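Local coordinates for protein NanS-p (Escherichia phage vB_EcoP_24B, PDB 6YP6) that probably acts as a carbohydrate esterase encoded by a Shiga toxin-carrying phage, and probably binds carbohydrate, at residues 9-14 with 36-41; 73-78 with 210-215; 151-156 with 170-175. All blocks are in the same frame, centred on the assembly; numbering follows the deposited sequence.

From the N terminus, contact 1 comes first: the turn that follows strand 3-9 meets the loop leading into strand 41-46, closing off strands 23-25 and 28-33. It is complete before contact 2 opens at residues 73-78. Contact 2 pairs strand 71-79 with the C-terminal strand 207-216 and so closes a long excursion; contact 3, which joins strands 152-159 and 166-171, is nested inside it. Strand 71-79 lies between strands 207-216 and 152-159, and its Cys75 N and Phe77 O bond to Leu155 O and His153 N, linking contacts 2 and 3. Contacts 1 and 2 meet through Thr38 OG1 and Asp210 OD2. All three contacts lie in or at the strand ends of one antiparallel sheet, contact 1 in its connecting loops.

Contact 1. Residues 9-14 with 36-41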
loop_
_atom_site.group_PDB
_atom_site.type_symbol
_atom_site.label_atom_id
_atom_site.label_comp_id
_atom_site.label_asym_id
_atom_site.label_seq_id
_atom_site.Cartn_x
_atom_site.Cartn_y
_atom_site.Cartn_z
ATOM N N LEU A 9 6.757 0.079 -12.071
ATOM C CA LEU A 9 8.206 0.054 -11.881
ATOM C C LEU A 9 8.764 1.395 -12.342
ATOM O O LEU A 9 8.537 1.809 -13.484
ATOM C CB LEU A 9 8.861 -1.076 -12.684
ATOM C CG LEU A 9 8.812 -2.479 -12.087
ATOM C CD1 LEU A 9 7.415 -3.061 -12.165
ATOM C CD2 LEU A 9 9.838 -3.390 -12.766
ATOM N N ALA A 10 9.535 2.062 -11.486
ATOM C CA ALA A 10 10.124 3.333 -11.895
ATOM C C ALA A 10 11.155 3.165 -13.002
ATOM O O ALA A 10 11.464 4.145 -13.688
ATOM C CB ALA A 10 10.734 4.052 -10.692
ATOM N N SER A 11 11.682 1.957 -13.191
ATOM C CA SER A 11 12.685 1.666 -14.203
ATOM C C SER A 11 12.083 1.235 -15.534
ATOM O O SER A 11 12.832 1.030 -16.493
ATOM C CB SER A 11 13.608 0.547 -13.705
ATOM O OG SER A 11 12.855 -0.622 -13.417
ATOM N N GLU A 12 10.762 1.083 -15.614
ATOM C CA GLU A 12 10.076 0.648 -16.828
ATOM C C GLU A 12 9.440 1.850 -17.511
ATOM O O GLU A 12 8.874 2.721 -16.852
ATOM C CB GLU A 12 8.986 -0.367 -16.465
ATOM C CG GLU A 12 8.135 -0.855 -17.619
ATOM C CD GLU A 12 7.099 -1.865 -17.167
ATOM O OE1 GLU A 12 5.946 -1.777 -17.624
ATOM O OE2 GLU A 12 7.439 -2.728 -16.325
ATOM N N SER A 13 9.555 1.907 -18.835
ATOM C CA SER A 13 8.887 2.937 -19.625
ATOM C C SER A 13 9.168 4.337 -19.086
ATOM O O SER A 13 8.270 5.172 -18.954
ATOM C CB SER A 13 7.383 2.673 -19.722
ATOM O OG SER A 13 7.129 1.443 -20.363
ATOM N N GLU A 14 10.440 4.600 -18.800
ATOM C CA GLU A 14 10.898 5.892 -18.291
ATOM C C GLU A 14 10.203 6.281 -16.990
ATOM O O GLU A 14 10.117 7.467 -16.654
ATOM C CB GLU A 14 10.740 7.002 -19.334
ATOM C CG GLU A 14 11.380 6.706 -20.691
ATOM C CD GLU A 14 12.877 6.473 -20.606
ATOM N N GLU A 36 20.190 3.664 -5.242
ATOM C CA GLU A 36 19.703 2.415 -4.678
ATOM C C GLU A 36 18.310 2.046 -5.175
ATOM O O GLU A 36 17.775 1.011 -4.767
ATOM C CB GLU A 36 19.742 2.478 -3.152
ATOM C CG GLU A 36 21.161 2.502 -2.594
ATOM C CD GLU A 36 21.196 2.685 -1.091
ATOM O OE1 GLU A 36 20.226 3.238 -0.533
ATOM O OE2 GLU A 36 22.193 2.275 -0.465
ATOM N N GLY A 37 17.720 2.854 -6.057
ATOM C CA GLY A 37 16.544 2.418 -6.776
ATOM C C GLY A 37 16.893 1.379 -7.821
ATOM O O GLY A 37 18.031 1.281 -8.271
ATOM N N THR A 38 15.903 0.572 -8.197
ATOM C CA THR A 38 16.118 -0.395 -9.268
ATOM C C THR A 38 16.403 0.354 -10.564
ATOM O O THR A 38 15.702 1.303 -10.919
ATOM C CB THR A 38 14.896 -1.309 -9.405
ATOM O OG1 THR A 38 14.708 -2.016 -8.168
ATOM C CG2 THR A 38 15.092 -2.296 -10.538
ATOM N N GLY A 39 17.465 -0.052 -11.256
ATOM C CA GLY A 39 17.897 0.695 -12.419
ATOM C C GLY A 39 18.334 2.111 -12.127
ATOM O O GLY A 39 18.430 2.925 -13.051
ATOM N N GLY A 40 18.593 2.438 -10.863
ATOM C CA GLY A 40 18.977 3.785 -10.507
ATOM C C GLY A 40 17.856 4.799 -10.534
ATOM O O GLY A 40 18.135 6.003 -10.570
ATOM N N LYS A 41 16.601 4.353 -10.487
ATOM C CA LYS A 41 15.451 5.219 -10.669
ATOM C C LYS A 41 14.459 5.055 -9.529
ATOM O O LYS A 41 14.436 4.037 -8.831
ATOM C CB LYS A 41 14.713 4.882 -11.979
ATOM C CG LYS A 41 15.557 5.037 -13.220
ATOM C CD LYS A 41 15.873 6.492 -13.476
ATOM C CE LYS A 41 16.595 6.681 -14.794
ATOM N NZ LYS A 41 16.689 8.126 -15.131
#
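Thr38 O accepts a hydrogen bond from Lys41 N (3.2 Å) within its own loop, and is also touched across the contact by Ser11, whose CB lies 3.6 Å from Thr38 O. Next to it, Ser11 OG meets the Thr38 methyl, OG to CG2 4.0 Å; that methyl is anti to the backbone N, whereas Thr38 OG1 is turned beside the N and is hydrogen-bonded to Asp210. No hydrogen bond spans the two segments. Contact is made by carbon and oxygen surfaces: Lys41 CB rests 3.7 Å from Ala10 O, and Ala10 CB sits 4.0 Å from Lys41 C. Beyond CB the lysine chain runs on away from residues 9-14. Gly39, at a positive phi of 63°, presents only its CA, which comes to 4.5 Å from Ser11 CB. Each side is shaped by a local turn, a type I turn from Leu9 to Glu12 on one and a Gly40 N to Gly37 O bond of 2.9 Å on the other. The contact lies at the surface, where the end of strand 3-9 and the start of strand 41-46 come together beside strand 207-216; both strands pair with 207-216, and Ala10 is bonded to the backbone of Asp210.

Contact 2. Residues 73-78 with 210-215; sequences IRCRFK and DSIAVE
Strands 73-78 and 211-215 run antiparallel, their axes 4.8 Å apart at closest approach and their directions 168° from each other. Arg74 and Ala213 form a hydrogen-bonded pair, with Arg74 N 2.8 Å from Ala213 O and a return bond from Ala213 N to Arg74 O; Ile73 with Val214 and Cys75 with Ile212 are non-hydrogen-bonded pairs. Further along, Arg76 N bonds to Ser211 O but Arg76 O accepts from Asp210 N. On the face bearing the arginines, Arg74 CG lies between the backbone N and carbonyl carbon (chi1 57°), and the guanidinium lies over Ala213, whose CB is 3.7 Å from Arg74 CZ. The edge of the Arg74 guanidinium meets Glu215 in a salt bridge, NH2 reaching OE2 at 2.8 Å from above the carboxylate plane, while the NE to OE1 bond is weak. A water joins Arg74 NH1 (2.7 Å) to Ser211 OG (2.8 Å). Arg76 NH1 salt-bridges Asp210 OD2 at 2.9 Å, also from above the carboxylate; Thr38 bonds that same oxygen, and Trp152 makes a cation-pi contact with Arg76. Ile73 and Cys75, on the buried face, touch strand 88-95 of the second sheet. Two consecutive residues opposite Arg76 make a classic beta bulge within a two-sheet beta-sandwich.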
loop_
_atom_site.group_PDB
_atom_site.type_symbol
_atom_site.label_atom_id
_atom_site.label_comp_id
_atom_site.label_asym_id
_atom_site.label_seq_id
_atom_site.Cartn_x
_atom_site.Cartn_y
_atom_site.Cartn_z
ATOM N N ILE A 73 0.846 -8.472 -2.181
ATOM C CA ILE A 73 0.815 -7.048 -2.494
ATOM C C ILE A 73 2.139 -6.498 -1.975
ATOM O O ILE A 73 2.477 -6.737 -0.813
ATOM C CB ILE A 73 -0.349 -6.357 -1.765
ATOM C CG1 ILE A 73 -1.698 -7.019 -2.076
ATOM C CG2 ILE A 73 -0.359 -4.855 -2.067
ATOM C CD1 ILE A 73 -2.842 -6.521 -1.210
ATOM N N ARG A 74 2.900 -5.788 -2.812
ATOM C CA ARG A 74 4.240 -5.371 -2.403
ATOM C C ARG A 74 4.570 -3.961 -2.872
ATOM O O ARG A 74 4.058 -3.471 -3.885
ATOM C CB ARG A 74 5.335 -6.340 -2.871
ATOM C CG ARG A 74 5.386 -6.578 -4.343
ATOM C CD ARG A 74 6.618 -7.393 -4.683
ATOM N NE ARG A 74 6.707 -7.765 -6.093
ATOM C CZ ARG A 74 7.277 -7.024 -7.041
ATOM N NH1 ARG A 74 7.783 -5.836 -6.762
ATOM N NH2 ARG A 74 7.321 -7.477 -8.284
ATOM N N CYS A 75 5.468 -3.322 -2.127
ATOM C CA CYS A 75 5.987 -2.015 -2.482
ATOM C C CYS A 75 7.387 -1.852 -1.910
ATOM O O CYS A 75 7.634 -2.212 -0.760
ATOM C CB CYS A 75 5.076 -0.923 -1.911
ATOM S SG CYS A 75 5.597 0.795 -2.185
ATOM N N ARG A 76 8.276 -1.261 -2.699
ATOM C CA ARG A 76 9.588 -0.824 -2.235
ATOM C C ARG A 76 9.612 0.699 -2.307
ATOM O O ARG A 76 9.287 1.281 -3.353
ATOM C CB ARG A 76 10.699 -1.462 -3.072
ATOM C CG ARG A 76 12.098 -1.040 -2.628
ATOM C CD ARG A 76 13.184 -1.962 -3.159
ATOM N NE ARG A 76 14.502 -1.644 -2.595
ATOM C CZ ARG A 76 15.424 -0.865 -3.167
ATOM N NH1 ARG A 76 15.223 -0.300 -4.353
ATOM N NH2 ARG A 76 16.575 -0.659 -2.546
ATOM N N PHE A 77 9.986 1.339 -1.195
ATOM C CA PHE A 77 9.816 2.778 -1.038
ATOM C C PHE A 77 10.885 3.321 -0.103
ATOM O O PHE A 77 11.495 2.590 0.675
ATOM C CB PHE A 77 8.406 3.113 -0.484
ATOM C CG PHE A 77 8.221 2.680 0.939
ATOM C CD1 PHE A 77 7.887 1.366 1.243
ATOM C CD2 PHE A 77 8.438 3.565 1.980
ATOM C CE1 PHE A 77 7.774 0.958 2.566
ATOM C CE2 PHE A 77 8.322 3.156 3.296
ATOM C CZ PHE A 77 7.983 1.853 3.590
ATOM N N LYS A 78 11.066 4.636 -0.165
ATOM C CA LYS A 78 12.025 5.354 0.657
ATOM C C LYS A 78 11.349 6.636 1.101
ATOM O O LYS A 78 10.812 7.375 0.275
ATOM C CB LYS A 78 13.304 5.651 -0.142
ATOM C CG LYS A 78 14.201 6.722 0.450
ATOM C CD LYS A 78 15.612 6.672 -0.207
ATOM C CE LYS A 78 16.127 8.014 -0.650
ATOM N NZ LYS A 78 17.564 7.859 -0.929
ATOM N N ASP A 210 9.974 2.820 -5.693
ATOM C CA ASP A 210 10.710 2.000 -6.649
ATOM C C ASP A 210 9.745 1.142 -7.463
ATOM O O ASP A 210 9.828 1.094 -8.694
ATOM C CB ASP A 210 11.684 1.111 -5.863
ATOM C CG ASP A 210 12.775 0.517 -6.717
ATOM O OD1 ASP A 210 13.279 1.218 -7.617
ATOM O OD2 ASP A 210 13.204 -0.625 -6.430
ATOM N N SER A 211 8.831 0.467 -6.769
ATOM C CA SER A 211 7.869 -0.408 -7.408
ATOM C C SER A 211 6.670 -0.605 -6.492
ATOM O O SER A 211 6.759 -0.462 -5.267
ATOM C CB SER A 211 8.504 -1.765 -7.715
ATOM O OG SER A 211 8.908 -2.407 -6.519
ATOM N N ILE A 212 5.543 -0.943 -7.125
ATOM C CA ILE A 212 4.321 -1.415 -6.476
ATOM C C ILE A 212 3.838 -2.579 -7.323
ATOM O O ILE A 212 3.825 -2.471 -8.551
ATOM C CB ILE A 212 3.215 -0.339 -6.471
ATOM C CG1 ILE A 212 3.665 0.928 -5.754
ATOM C CG2 ILE A 212 1.927 -0.883 -5.843
ATOM C CD1 ILE A 212 2.783 2.120 -6.028
ATOM N N ALA A 213 3.430 -3.680 -6.703
ATOM C CA ALA A 213 2.907 -4.776 -7.506
ATOM C C ALA A 213 1.932 -5.623 -6.707
ATOM O O ALA A 213 1.997 -5.685 -5.477
ATOM C CB ALA A 213 4.021 -5.688 -8.039
ATOM N N VAL A 214 1.036 -6.290 -7.427
ATOM C CA VAL A 214 0.283 -7.413 -6.893
ATOM C C VAL A 214 0.611 -8.605 -7.768
ATOM O O VAL A 214 0.500 -8.523 -8.998
ATOM C CB VAL A 214 -1.231 -7.149 -6.833
ATOM C CG1 VAL A 214 -1.939 -8.364 -6.252
ATOM C CG2 VAL A 214 -1.527 -5.908 -6.006
ATOM N N GLU A 215 1.035 -9.693 -7.140
ATOM C CA GLU A 215 1.396 -10.923 -7.830
ATOM C C GLU A 215 0.537 -12.051 -7.285
ATOM O O GLU A 215 0.158 -12.046 -6.105
ATOM C CB GLU A 215 2.888 -11.218 -7.639
ATOM C CG GLU A 215 3.774 -10.219 -8.381
ATOM C CD GLU A 215 5.242 -10.266 -7.996
ATOM O OE1 GLU A 215 5.584 -10.674 -6.860
ATOM O OE2 GLU A 215 6.068 -9.875 -8.847
HETATM O O HOH W 1 7.622 -4.071 -4.684
#

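Contact 3. Residues 151-156 with 170-175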
loop_
_atom_site.group_PDB
_atom_site.type_symbol
_atom_site.label_atom_id
_atom_site.label_comp_id
_atom_site.label_asym_id
_atom_site.label_seq_id
_atom_site.Cartn_x
_atom_site.Cartn_y
_atom_site.Cartn_z
ATOM N N GLU A 151 16.128 5.548 4.488
ATOM C CA GLU A 151 16.637 4.439 3.701
ATOM C C GLU A 151 15.503 3.780 2.919
ATOM O O GLU A 151 14.320 3.982 3.194
ATOM C CB GLU A 151 17.280 3.390 4.614
ATOM C CG GLU A 151 18.442 3.898 5.425
ATOM C CD GLU A 151 19.564 4.383 4.551
ATOM O OE1 GLU A 151 20.026 3.604 3.697
ATOM O OE2 GLU A 151 19.956 5.557 4.694
ATOM N N TRP A 152 15.881 2.947 1.959
ATOM C CA TRP A 152 14.907 2.112 1.278
ATOM C C TRP A 152 14.377 1.024 2.205
ATOM O O TRP A 152 15.115 0.449 3.016
ATOM C CB TRP A 152 15.536 1.469 0.036
ATOM C CG TRP A 152 15.730 2.421 -1.087
ATOM C CD1 TRP A 152 16.873 3.074 -1.435
ATOM C CD2 TRP A 152 14.726 2.847 -2.008
ATOM N NE1 TRP A 152 16.638 3.883 -2.528
ATOM C CE2 TRP A 152 15.323 3.764 -2.890
ATOM C CE3 TRP A 152 13.370 2.552 -2.163
ATOM C CZ2 TRP A 152 14.609 4.381 -3.914
ATOM C CZ3 TRP A 152 12.677 3.170 -3.173
ATOM C CH2 TRP A 152 13.293 4.070 -4.041
ATOM N N HIS A 153 13.091 0.715 2.029
ATOM C CA HIS A 153 12.403 -0.347 2.746
ATOM C C HIS A 153 11.517 -1.114 1.779
ATOM O O HIS A 153 11.126 -0.596 0.727
ATOM C CB HIS A 153 11.556 0.215 3.892
ATOM C CG HIS A 153 12.387 0.887 4.926
ATOM N ND1 HIS A 153 13.071 0.189 5.892
ATOM C CD2 HIS A 153 12.730 2.185 5.084
ATOM C CE1 HIS A 153 13.784 1.036 6.615
ATOM N NE2 HIS A 153 13.577 2.255 6.157
ATOM N N THR A 154 11.181 -2.337 2.166
ATOM C CA THR A 154 10.211 -3.128 1.438
ATOM C C THR A 154 9.072 -3.527 2.360
ATOM O O THR A 154 9.261 -3.761 3.562
ATOM C CB THR A 154 10.840 -4.381 0.803
ATOM O OG1 THR A 154 11.365 -5.236 1.824
ATOM C CG2 THR A 154 11.941 -3.994 -0.157
ATOM N N LEU A 155 7.880 -3.609 1.778
ATOM C CA LEU A 155 6.695 -4.018 2.508
ATOM C C LEU A 155 5.904 -4.946 1.607
ATOM O O LEU A 155 5.683 -4.622 0.440
ATOM C CB LEU A 155 5.852 -2.790 2.873
ATOM C CG LEU A 155 4.536 -3.064 3.598
ATOM C CD1 LEU A 155 4.770 -3.758 4.920
ATOM C CD2 LEU A 155 3.775 -1.752 3.817
ATOM N N ALA A 156 5.469 -6.079 2.123
ATOM C CA ALA A 156 4.602 -6.970 1.375
ATOM C C ALA A 156 3.539 -7.512 2.310
ATOM O O ALA A 156 3.717 -7.551 3.535
ATOM C CB ALA A 156 5.373 -8.105 0.707
ATOM N N VAL A 170 5.279 -8.664 5.519
ATOM C CA VAL A 170 6.701 -8.922 5.326
ATOM C C VAL A 170 7.381 -7.562 5.310
ATOM O O VAL A 170 7.126 -6.742 4.416
ATOM C CB VAL A 170 6.989 -9.712 4.044
ATOM C CG1 VAL A 170 8.426 -10.187 4.059
ATOM C CG2 VAL A 170 6.032 -10.890 3.899
ATOM N N ILE A 171 8.214 -7.301 6.307
ATOM C CA ILE A 171 8.787 -5.990 6.566
ATOM C C ILE A 171 10.290 -6.106 6.360
ATOM O O ILE A 171 10.974 -6.833 7.091
ATOM C CB ILE A 171 8.422 -5.495 7.974
ATOM C CG1 ILE A 171 6.902 -5.273 8.050
ATOM C CG2 ILE A 171 9.179 -4.234 8.328
ATOM C CD1 ILE A 171 6.362 -5.038 9.449
ATOM N N ASP A 172 10.806 -5.424 5.338
ATOM C CA ASP A 172 12.234 -5.496 5.015
ATOM C C ASP A 172 12.706 -6.949 4.923
ATOM O O ASP A 172 13.784 -7.313 5.400
ATOM C CB ASP A 172 13.062 -4.667 5.994
ATOM C CG ASP A 172 12.885 -3.174 5.780
ATOM O OD1 ASP A 172 12.525 -2.775 4.663
ATOM O OD2 ASP A 172 13.130 -2.398 6.718
ATOM N N GLY A 173 11.888 -7.785 4.283
ATOM C CA GLY A 173 12.262 -9.157 3.994
ATOM C C GLY A 173 12.029 -10.147 5.108
ATOM O O GLY A 173 12.393 -11.319 4.953
ATOM N N GLN A 174 11.436 -9.730 6.219
ATOM C CA GLN A 174 11.181 -10.624 7.336
ATOM C C GLN A 174 9.714 -10.588 7.711
ATOM O O GLN A 174 9.140 -9.516 7.895
ATOM C CB GLN A 174 12.038 -10.216 8.527
ATOM C CG GLN A 174 12.047 -11.191 9.646
ATOM C CD GLN A 174 13.182 -10.900 10.602
ATOM O OE1 GLN A 174 14.353 -10.921 10.218
ATOM N NE2 GLN A 174 12.843 -10.596 11.844
ATOM N N ASP A 175 9.122 -11.765 7.845
ATOM C CA ASP A 175 7.732 -11.833 8.256
ATOM C C ASP A 175 7.532 -11.157 9.608
ATOM O O ASP A 175 8.323 -11.336 10.548
ATOM C CB ASP A 175 7.252 -13.276 8.411
ATOM C CG ASP A 175 7.042 -14.002 7.101
ATOM O OD1 ASP A 175 7.197 -13.391 6.010
ATOM O OD2 ASP A 175 6.701 -15.216 7.184
HETATM O O HOH W 2 9.462 -6.961 2.767
#
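The His153 ring meets the Asp172 carboxylate at its edge, the two planes only 24° apart. ND1 donates to Asp172 OD2 at 2.7 Å, with the acceptor in the ring plane and the bond made to the syn lone pair of OD2. Phe145, from strand 140-147, meets the imidazole with its own ring turned by about 60°, and the other ring nitrogen, NE2, is hydrogen-bonded to Asp149.

The second carboxylate oxygen, Asp172 OD1, receives Thr154 N at 2.9 Å, and Asp172 N returns a bond of 2.9 Å to Thr154 O. Asp172 thus bonds Thr154 through both its backbone N and its carboxylate, just past the last bridge, Leu155 with Ile171. Behind it, Ala156 and Val170 form a hydrogen-bonded antiparallel pair, with Val170 N 2.8 Å from Ala156 O, and their CB atoms are 4.0 Å apart. Leu155 and Ile171 lie side by side on the other face of the sheet, CD1 to CG1 4.1 Å. A water lies 2.7 Å from Thr154 OG1, which is placed between the backbone N and carbonyl carbon (chi1 62°); the water accepts a hydrogen bond from Gly173 N and gives a weak one to Val170 O.

Asp172 and Gly173 occupy the positive-phi corners of a type I' turn linking strands 166-171 and 174-180. With both carboxylate oxygens engaged and both imidazole nitrogens hydrogen-bonded, the rotation of the His153 ring is fixed, and the turn is tied to strand 152-159.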